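PDB 7D9E: gamma-glutamyltransferase 1 Threonine peptidase. MEROPS family T03 from Pseudomonas nitroreducens, which transfers gamma-glutamyl groups from donors such as glutamine to acceptor amines or water, and is of interest for making theanine. Local coordinates for residues A[79-84]-A[88-93]; A[252-257]-A[261-266]. All blocks are in the same frame, centred on the assembly; numbering follows the deposited sequence.

Contact 1 of 2, residues A[79-84]-A[88-93]; sequences FMTLYV and PYFLDY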
ATOM      1  N   PHE A  79      -2.293   3.787  -5.361  1.00 13.90           N
ATOM      2  CA  PHE A  79      -3.692   3.556  -5.669  1.00 14.64           C
ATOM      3  C   PHE A  79      -4.519   4.487  -4.793  1.00 14.88           C
ATOM      4  O   PHE A  79      -4.218   4.676  -3.609  1.00 15.35           O
ATOM      5  CB  PHE A  79      -4.133   2.147  -5.306  1.00 15.62           C
ATOM      6  CG  PHE A  79      -3.440   1.040  -6.051  1.00 16.65           C
ATOM      7  CD1 PHE A  79      -3.301   1.071  -7.412  1.00 18.93           C
ATOM      8  CD2 PHE A  79      -2.974  -0.064  -5.364  1.00 20.75           C
ATOM      9  CE1 PHE A  79      -2.668   0.031  -8.089  1.00 17.84           C
ATOM     10  CE2 PHE A  79      -2.355  -1.114  -6.033  1.00 22.72           C
ATOM     11  CZ  PHE A  79      -2.206  -1.056  -7.414  1.00 19.56           C
ATOM     12  N   MET A  80      -5.629   4.985  -5.338  1.00 14.86           N
ATOM     13  CA  MET A  80      -6.568   5.816  -4.575  1.00 14.75           C
ATOM     14  C   MET A  80      -7.964   5.255  -4.747  1.00 15.36           C
ATOM     15  O   MET A  80      -8.429   5.070  -5.875  1.00 18.12           O
ATOM     16  CB  MET A  80      -6.455   7.270  -5.013  1.00 19.52           C
ATOM     17  CG  MET A  80      -7.116   8.307  -4.101  1.00 21.44           C
ATOM     18  SD  MET A  80      -7.319   9.905  -4.895  1.00 22.02           S
ATOM     19  CE  MET A  80      -5.633  10.430  -5.017  1.00 25.45           C
ATOM     20  N   THR A  81      -8.621   4.958  -3.632  1.00 15.95           N
ATOM     21  CA  THR A  81     -10.032   4.608  -3.636  1.00 15.73           C
ATOM     22  C   THR A  81     -10.805   5.816  -3.142  1.00 17.64           C
ATOM     23  O   THR A  81     -10.411   6.446  -2.160  1.00 18.04           O
ATOM     24  CB  THR A  81     -10.274   3.394  -2.738  1.00 18.24           C
ATOM     25  OG1 THR A  81      -9.469   2.307  -3.239  1.00 19.57           O
ATOM     26  CG2 THR A  81     -11.736   2.974  -2.745  1.00 18.61           C
ATOM     27  N   LEU A  82     -11.882   6.154  -3.840  1.00 18.77           N
ATOM     28  CA  LEU A  82     -12.626   7.362  -3.549  1.00 18.91           C
ATOM     29  C   LEU A  82     -14.112   7.060  -3.446  1.00 19.62           C
ATOM     30  O   LEU A  82     -14.634   6.151  -4.095  1.00 19.71           O
ATOM     31  CB  LEU A  82     -12.456   8.417  -4.667  1.00 20.37           C
ATOM     32  CG  LEU A  82     -11.050   8.870  -5.050  1.00 19.41           C
ATOM     33  CD1 LEU A  82     -10.445   8.012  -6.124  1.00 21.23           C
ATOM     34  CD2 LEU A  82     -11.083  10.332  -5.504  1.00 24.03           C
ATOM     35  N   TYR A  83     -14.795   7.848  -2.623  1.00 18.36           N
ATOM     36  CA  TYR A  83     -16.251   7.864  -2.581  1.00 17.99           C
ATOM     37  C   TYR A  83     -16.628   9.336  -2.654  1.00 22.93           C
ATOM     38  O   TYR A  83     -16.432  10.073  -1.688  1.00 24.00           O
ATOM     39  CB  TYR A  83     -16.764   7.192  -1.312  1.00 20.45           C
ATOM     40  CG  TYR A  83     -18.170   6.685  -1.396  1.00 19.50           C
ATOM     41  CD1 TYR A  83     -18.472   5.573  -2.167  1.00 20.74           C
ATOM     42  CD2 TYR A  83     -19.190   7.276  -0.661  1.00 24.78           C
ATOM     43  CE1 TYR A  83     -19.760   5.091  -2.236  1.00 20.92           C
ATOM     44  CE2 TYR A  83     -20.483   6.797  -0.718  1.00 25.61           C
ATOM     45  CZ  TYR A  83     -20.765   5.694  -1.491  1.00 24.33           C
ATOM     46  OH  TYR A  83     -22.053   5.222  -1.533  1.00 28.86           O
ATOM     47  N   VAL A  84     -17.136   9.765  -3.804  1.00 22.82           N
ATOM     48  CA  VAL A  84     -17.413  11.172  -4.063  1.00 23.37           C
ATOM     49  C   VAL A  84     -18.858  11.310  -4.498  1.00 23.00           C
ATOM     50  O   VAL A  84     -19.291  10.633  -5.432  1.00 25.29           O
ATOM     51  CB  VAL A  84     -16.481  11.751  -5.148  1.00 25.66           C
ATOM     52  CG1 VAL A  84     -16.843  13.211  -5.419  1.00 27.12           C
ATOM     53  CG2 VAL A  84     -15.037  11.611  -4.716  1.00 25.83           C
ATOM     54  N   PRO A  88     -18.567   5.346  -5.947  1.00 22.87           N
ATOM     55  CA  PRO A  88     -17.212   4.814  -5.746  1.00 20.49           C
ATOM     56  C   PRO A  88     -16.349   4.951  -6.989  1.00 17.66           C
ATOM     57  O   PRO A  88     -16.809   4.804  -8.124  1.00 22.13           O
ATOM     58  CB  PRO A  88     -17.478   3.328  -5.456  1.00 22.70           C
ATOM     59  CG  PRO A  88     -18.669   3.010  -6.246  1.00 24.77           C
ATOM     60  CD  PRO A  88     -19.532   4.279  -6.301  1.00 24.64           C
ATOM     61  N   TYR A  89     -15.062   5.219  -6.759  1.00 18.00           N
ATOM     62  CA  TYR A  89     -14.103   5.330  -7.837  1.00 19.07           C
ATOM     63  C   TYR A  89     -12.779   4.724  -7.409  1.00 19.58           C
ATOM     64  O   TYR A  89     -12.488   4.620  -6.221  1.00 20.28           O
ATOM     65  CB  TYR A  89     -13.822   6.791  -8.215  1.00 21.93           C
ATOM     66  CG  TYR A  89     -15.011   7.563  -8.673  1.00 19.84           C
ATOM     67  CD1 TYR A  89     -15.812   8.274  -7.780  1.00 21.26           C
ATOM     68  CD2 TYR A  89     -15.336   7.622 -10.022  1.00 21.65           C
ATOM     69  CE1 TYR A  89     -16.896   8.992  -8.213  1.00 21.93           C
ATOM     70  CE2 TYR A  89     -16.426   8.333 -10.456  1.00 23.14           C
ATOM     71  CZ  TYR A  89     -17.201   9.023  -9.553  1.00 24.45           C
ATOM     72  OH  TYR A  89     -18.289   9.736 -10.011  1.00 27.90           O
ATOM     73  N   PHE A  90     -11.973   4.337  -8.398  1.00 19.15           N
ATOM     74  CA  PHE A  90     -10.651   3.813  -8.137  1.00 16.02           C
ATOM     75  C   PHE A  90      -9.679   4.341  -9.181  1.00 17.97           C
ATOM     76  O   PHE A  90      -9.940   4.244 -10.386  1.00 19.32           O
ATOM     77  CB  PHE A  90     -10.623   2.286  -8.149  1.00 17.90           C
ATOM     78  CG  PHE A  90      -9.273   1.722  -7.793  1.00 17.31           C
ATOM     79  CD1 PHE A  90      -8.879   1.610  -6.475  1.00 16.86           C
ATOM     80  CD2 PHE A  90      -8.398   1.323  -8.772  1.00 18.61           C
ATOM     81  CE1 PHE A  90      -7.643   1.098  -6.138  1.00 16.43           C
ATOM     82  CE2 PHE A  90      -7.153   0.815  -8.440  1.00 18.19           C
ATOM     83  CZ  PHE A  90      -6.765   0.711  -7.150  1.00 17.84           C
ATOM     84  N   LEU A  91      -8.547   4.860  -8.721  1.00 17.49           N
ATOM     85  CA  LEU A  91      -7.520   5.408  -9.593  1.00 16.91           C
ATOM     86  C   LEU A  91      -6.225   4.631  -9.399  1.00 16.18           C
ATOM     87  O   LEU A  91      -5.661   4.592  -8.298  1.00 17.07           O
ATOM     88  CB  LEU A  91      -7.316   6.904  -9.344  1.00 19.17           C
ATOM     89  CG  LEU A  91      -6.248   7.581 -10.210  1.00 21.04           C
ATOM     90  CD1 LEU A  91      -6.649   7.496 -11.669  1.00 22.30           C
ATOM     91  CD2 LEU A  91      -6.063   9.033  -9.798  1.00 23.06           C
ATOM     92  N   ASP A  92      -5.732   4.059 -10.498  1.00 17.22           N
ATOM     93  CA  ASP A  92      -4.526   3.244 -10.503  1.00 15.61           C
ATOM     94  C   ASP A  92      -3.404   4.104 -11.059  1.00 16.54           C
ATOM     95  O   ASP A  92      -3.417   4.460 -12.241  1.00 17.75           O
ATOM     96  CB  ASP A  92      -4.824   2.013 -11.355  1.00 16.89           C
ATOM     97  CG  ASP A  92      -3.583   1.192 -11.714  1.00 19.65           C
ATOM     98  OD1 ASP A  92      -2.434   1.630 -11.508  1.00 20.14           O
ATOM     99  OD2 ASP A  92      -3.792   0.052 -12.196  1.00 23.01           O
ATOM    100  N   TYR A  93      -2.465   4.487 -10.186  1.00 15.10           N
ATOM    101  CA  TYR A  93      -1.261   5.211 -10.592  1.00 15.31           C
ATOM    102  C   TYR A  93      -0.023   4.404 -10.192  1.00 16.37           C
ATOM    103  O   TYR A  93       1.010   4.926  -9.769  1.00 17.03           O
ATOM    104  CB  TYR A  93      -1.289   6.674 -10.134  1.00 16.50           C
ATOM    105  CG  TYR A  93      -1.371   6.920  -8.656  1.00 14.31           C
ATOM    106  CD1 TYR A  93      -2.586   7.057  -8.011  1.00 17.98           C
ATOM    107  CD2 TYR A  93      -0.227   7.081  -7.913  1.00 14.91           C
ATOM    108  CE1 TYR A  93      -2.633   7.284  -6.645  1.00 14.92           C
ATOM    109  CE2 TYR A  93      -0.269   7.338  -6.563  1.00 16.60           C
ATOM    110  CZ  TYR A  93      -1.477   7.458  -5.943  1.00 15.46           C
ATOM    111  OH  TYR A  93      -1.534   7.695  -4.572  1.00 16.53           O
TER
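The ring of F90 has T81 OG1 at its edge, in the ring plane, with CD1 3.4 Å from that oxygen, which is hydrogen-bonded to P76 O of the neighbouring subunit; its far end, CZ, comes within 3.5 Å of F79 CD1. The two phenyl planes meet obliquely, 41° apart. F90 reaches F79 because its CG lies anti to the backbone N (chi1 -176°), which leads the ring along the sheet and toward the other strand. The F79 ring in turn has D92 at its own edge, CE1 lying 3.8 Å from D92 OD1, and the carboxylate is nearly perpendicular to the ring. D92 is a buried acid held by charge: OD2 pairs with R250 and OD1 with R69 of the neighbouring subunit. One face of the Y93 ring lies over the backbone of F79, whose N sits 3.7 Å above the plane near the rim, and the hydroxyl of Y93 bonds to N16 of that subunit.

These side chains stud a beta hairpin, strands 77-84 and 87-93, in the sheet of an Ntn-hydrolase fold. Two hydrogen-bonded pairs, M80 with L91 and L82 with Y89, are each closed by two backbone bonds; L91 N to M80 O, for example, is 2.9 Å and nearly straight. M80, L82, Y89 and L91 share one face; M80 and Y89 meet helix 130-141, while L82 and L91 pack on W249 of strand 248-257. On the face of F79, T81 and F90, the Y83 ring lies alongside P88, whose compact, rigid ring fits beside an aromatic one.

Contact 2 of 2, residues A[252-257]-A[261-266]; sequences PMRIDW and TLYTAP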
ATOM      1  N   PRO A 252     -13.825  -0.116  -8.909  1.00 23.44           N
ATOM      2  CA  PRO A 252     -13.299  -0.703  -7.674  1.00 22.29           C
ATOM      3  C   PRO A 252     -13.884  -2.079  -7.443  1.00 20.31           C
ATOM      4  O   PRO A 252     -14.970  -2.402  -7.933  1.00 23.67           O
ATOM      5  CB  PRO A 252     -13.716   0.293  -6.580  1.00 26.89           C
ATOM      6  CG  PRO A 252     -14.862   1.031  -7.155  1.00 27.15           C
ATOM      7  CD  PRO A 252     -14.615   1.104  -8.656  1.00 25.70           C
ATOM      8  N   MET A 253     -13.123  -2.904  -6.724  1.00 21.15           N
ATOM      9  CA  MET A 253     -13.655  -4.164  -6.219  1.00 21.29           C
ATOM     10  C   MET A 253     -14.750  -3.854  -5.205  1.00 23.55           C
ATOM     11  O   MET A 253     -14.562  -3.007  -4.331  1.00 21.62           O
ATOM     12  CB  MET A 253     -12.548  -4.968  -5.541  1.00 20.84           C
ATOM     13  CG  MET A 253     -13.060  -6.161  -4.758  1.00 28.24           C
ATOM     14  SD  MET A 253     -13.777  -7.465  -5.776  1.00 41.20           S
ATOM     15  CE  MET A 253     -12.388  -7.661  -6.887  1.00 29.69           C
ATOM     16  N   ARG A 254     -15.903  -4.514  -5.341  1.00 20.91           N
ATOM     17  CA  ARG A 254     -17.015  -4.369  -4.408  1.00 23.04           C
ATOM     18  C   ARG A 254     -17.288  -5.697  -3.721  1.00 22.91           C
ATOM     19  O   ARG A 254     -17.495  -6.717  -4.386  1.00 24.29           O
ATOM     20  CB  ARG A 254     -18.271  -3.908  -5.148  1.00 24.41           C
ATOM     21  CG  ARG A 254     -19.517  -3.924  -4.280  1.00 27.15           C
ATOM     22  CD  ARG A 254     -20.790  -3.546  -5.018  1.00 30.13           C
ATOM     23  NE  ARG A 254     -21.927  -3.759  -4.142  1.00 30.67           N
ATOM     24  CZ  ARG A 254     -23.049  -3.044  -4.151  1.00 35.13           C
ATOM     25  NH1 ARG A 254     -23.206  -2.038  -5.003  1.00 42.92           N
ATOM     26  NH2 ARG A 254     -24.019  -3.337  -3.292  1.00 38.45           N
ATOM     27  N   ILE A 255     -17.356  -5.656  -2.392  1.00 21.40           N
ATOM     28  CA  ILE A 255     -17.583  -6.817  -1.541  1.00 19.81           C
ATOM     29  C   ILE A 255     -18.718  -6.467  -0.579  1.00 22.77           C
ATOM     30  O   ILE A 255     -18.631  -5.484   0.165  1.00 24.09           O
ATOM     31  CB  ILE A 255     -16.297  -7.181  -0.773  1.00 19.77           C
ATOM     32  CG1 ILE A 255     -15.159  -7.489  -1.751  1.00 24.71           C
ATOM     33  CG2 ILE A 255     -16.553  -8.354   0.214  1.00 22.13           C
ATOM     34  CD1 ILE A 255     -13.793  -7.286  -1.143  1.00 23.26           C
ATOM     35  N   ASP A 256     -19.772  -7.272  -0.580  1.00 22.72           N
ATOM     36  CA  ASP A 256     -20.915  -7.037   0.287  1.00 25.41           C
ATOM     37  C   ASP A 256     -20.987  -8.095   1.377  1.00 22.65           C
ATOM     38  O   ASP A 256     -20.867  -9.289   1.096  1.00 26.68           O
ATOM     39  CB  ASP A 256     -22.191  -7.085  -0.548  1.00 26.95           C
ATOM     40  CG  ASP A 256     -22.368  -5.850  -1.413  1.00 32.25           C
ATOM     41  OD1 ASP A 256     -22.953  -4.861  -0.934  1.00 45.62           O
ATOM     42  OD2 ASP A 256     -21.900  -5.868  -2.563  1.00 46.14           O
ATOM     43  N   TRP A 257     -21.221  -7.660   2.613  1.00 22.87           N
ATOM     44  CA  TRP A 257     -21.487  -8.626   3.672  1.00 23.48           C
ATOM     45  C   TRP A 257     -22.217  -7.904   4.797  1.00 28.05           C
ATOM     46  O   TRP A 257     -21.934  -6.736   5.073  1.00 27.07           O
ATOM     47  CB  TRP A 257     -20.172  -9.245   4.190  1.00 28.27           C
ATOM     48  CG  TRP A 257     -19.454  -8.464   5.228  1.00 26.52           C
ATOM     49  CD1 TRP A 257     -19.380  -8.781   6.552  1.00 30.15           C
ATOM     50  CD2 TRP A 257     -18.740  -7.232   5.076  1.00 24.22           C
ATOM     51  NE1 TRP A 257     -18.658  -7.842   7.218  1.00 26.69           N
ATOM     52  CE2 TRP A 257     -18.252  -6.876   6.343  1.00 26.38           C
ATOM     53  CE3 TRP A 257     -18.447  -6.405   3.988  1.00 24.38           C
ATOM     54  CZ2 TRP A 257     -17.505  -5.720   6.562  1.00 25.46           C
ATOM     55  CZ3 TRP A 257     -17.718  -5.256   4.205  1.00 28.31           C
ATOM     56  CH2 TRP A 257     -17.247  -4.924   5.488  1.00 26.65           C
ATOM     57  N   THR A 261     -21.002  -2.500   2.387  1.00 23.02           N
ATOM     58  CA  THR A 261     -20.374  -2.584   1.076  1.00 23.32           C
ATOM     59  C   THR A 261     -18.955  -2.049   1.189  1.00 23.19           C
ATOM     60  O   THR A 261     -18.764  -0.867   1.497  1.00 23.38           O
ATOM     61  CB  THR A 261     -21.153  -1.786   0.029  1.00 25.43           C
ATOM     62  OG1 THR A 261     -22.491  -2.294  -0.031  1.00 28.55           O
ATOM     63  CG2 THR A 261     -20.468  -1.911  -1.328  1.00 26.93           C
ATOM     64  N   LEU A 262     -17.974  -2.925   0.973  1.00 21.29           N
ATOM     65  CA  LEU A 262     -16.565  -2.563   0.961  1.00 18.53           C
ATOM     66  C   LEU A 262     -16.122  -2.311  -0.477  1.00 19.72           C
ATOM     67  O   LEU A 262     -16.306  -3.168  -1.342  1.00 22.51           O
ATOM     68  CB  LEU A 262     -15.709  -3.693   1.549  1.00 20.07           C
ATOM     69  CG  LEU A 262     -14.188  -3.683   1.357  1.00 21.90           C
ATOM     70  CD1 LEU A 262     -13.524  -2.439   1.937  1.00 20.90           C
ATOM     71  CD2 LEU A 262     -13.597  -4.979   1.938  1.00 21.72           C
ATOM     72  N   TYR A 263     -15.513  -1.152  -0.715  1.00 19.42           N
ATOM     73  CA  TYR A 263     -14.888  -0.825  -1.981  1.00 19.43           C
ATOM     74  C   TYR A 263     -13.389  -0.815  -1.760  1.00 16.89           C
ATOM     75  O   TYR A 263     -12.892  -0.179  -0.818  1.00 18.93           O
ATOM     76  CB  TYR A 263     -15.324   0.559  -2.436  1.00 18.86           C
ATOM     77  CG  TYR A 263     -16.772   0.607  -2.796  1.00 20.55           C
ATOM     78  CD1 TYR A 263     -17.253  -0.008  -3.951  1.00 20.72           C
ATOM     79  CD2 TYR A 263     -17.685   1.250  -1.974  1.00 21.89           C
ATOM     80  CE1 TYR A 263     -18.590   0.045  -4.285  1.00 22.32           C
ATOM     81  CE2 TYR A 263     -19.029   1.294  -2.289  1.00 23.74           C
ATOM     82  CZ  TYR A 263     -19.482   0.691  -3.441  1.00 23.83           C
ATOM     83  OH  TYR A 263     -20.824   0.747  -3.761  1.00 26.73           O
ATOM     84  N   THR A 264     -12.666  -1.548  -2.600  1.00 18.24           N
ATOM     85  CA  THR A 264     -11.220  -1.678  -2.410  1.00 17.05           C
ATOM     86  C   THR A 264     -10.555  -1.875  -3.763  1.00 18.27           C
ATOM     87  O   THR A 264     -11.195  -1.783  -4.810  1.00 20.30           O
ATOM     88  CB  THR A 264     -10.921  -2.793  -1.386  1.00 18.89           C
ATOM     89  OG1 THR A 264      -9.532  -2.766  -1.009  1.00 20.47           O
ATOM     90  CG2 THR A 264     -11.294  -4.156  -1.913  1.00 21.88           C
ATOM     91  N   ALA A 265      -9.253  -2.132  -3.716  1.00 18.37           N
ATOM     92  CA  ALA A 265      -8.442  -2.084  -4.924  1.00 16.72           C
ATOM     93  C   ALA A 265      -8.646  -3.329  -5.769  1.00 19.54           C
ATOM     94  O   ALA A 265      -8.451  -4.439  -5.274  1.00 19.50           O
ATOM     95  CB  ALA A 265      -6.969  -1.980  -4.525  1.00 20.13           C
ATOM     96  N   PRO A 266      -9.003  -3.179  -7.046  1.00 17.21           N
ATOM     97  CA  PRO A 266      -9.033  -4.309  -7.978  1.00 18.44           C
ATOM     98  C   PRO A 266      -7.631  -4.529  -8.543  1.00 18.15           C
ATOM     99  O   PRO A 266      -6.675  -3.841  -8.188  1.00 18.20           O
ATOM    100  CB  PRO A 266      -9.982  -3.796  -9.046  1.00 20.24           C
ATOM    101  CG  PRO A 266      -9.607  -2.307  -9.138  1.00 19.00           C
ATOM    102  CD  PRO A 266      -9.320  -1.900  -7.721  1.00 17.38           C
TER
HETATM  103  O   HOH W   1     -21.792   0.689  -6.283  1.00 36.11           O
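The methyl CG2 of T261 is the bump over which R254 lies: it sits 3.6 Å above one face of the guanidinium, toward its rim, and also touches CG of the same arginine. The extended R254 chain also runs alongside Y263, its CB and CG near CE1 of that ring, whose plane is 75° from the guanidinium. NE and NH2 then grip D256 side-on, NE to OD2 at 2.6 Å using the syn lone pair. T261 OG1 donates to D256 OD1 at 2.8 Å from above the carboxylate plane, on the face opposite R254 NH2, so one oxygen takes two donors. A short, branched threonine suits this place, offering methyl to the arginine and hydroxyl to the acid. A water lies 2.7 Å from Y263 OH and makes a weak bond to R254 NH1. Farther along this face, P252 CG leans on Y263 CD1 at 4.1 Å.

On the other face, I255 CD1 is the bump that sits in the notch formed by L262 CD2 (3.9 Å) and T264 CG2, and M253 CG lies beside that same threonine methyl. The edge of the W257 indole closes off this row, CZ3 lying 3.7 Å from L262 CB.

Four backbone bonds tie M253 to T264 and I255 to L262 in this antiparallel hairpin. Helix 271-284 covers I255, W257 and L262, strand 87-93 flanks P252, Y263 and P266, and beyond strand 260-264 a strand of the neighbouring subunit continues the sheet.

Contact 1 and contact 2 are the two hairpins of one four-stranded antiparallel sheet, in strand order 77-84, 87-93, 248-257, 260-264; their centres lie about 11 Å apart. They follow in series along the chain, and the many helices between strands 87-93 and 248-257 bring the second hairpin back beside the first. Where they meet, F90 CE1 lies 3.5 Å from A265 CA, and P88 CG is 3.6 Å from Y263 CE1. At both outer strands the sheet runs on into a neighbouring subunit, as in the two-subunit Ntn-hydrolase core of this family. Bound DON is about 6 Å from the F79 side chain and 10 Å from A265's, so this sheet flanks its site, contact 1 nearer.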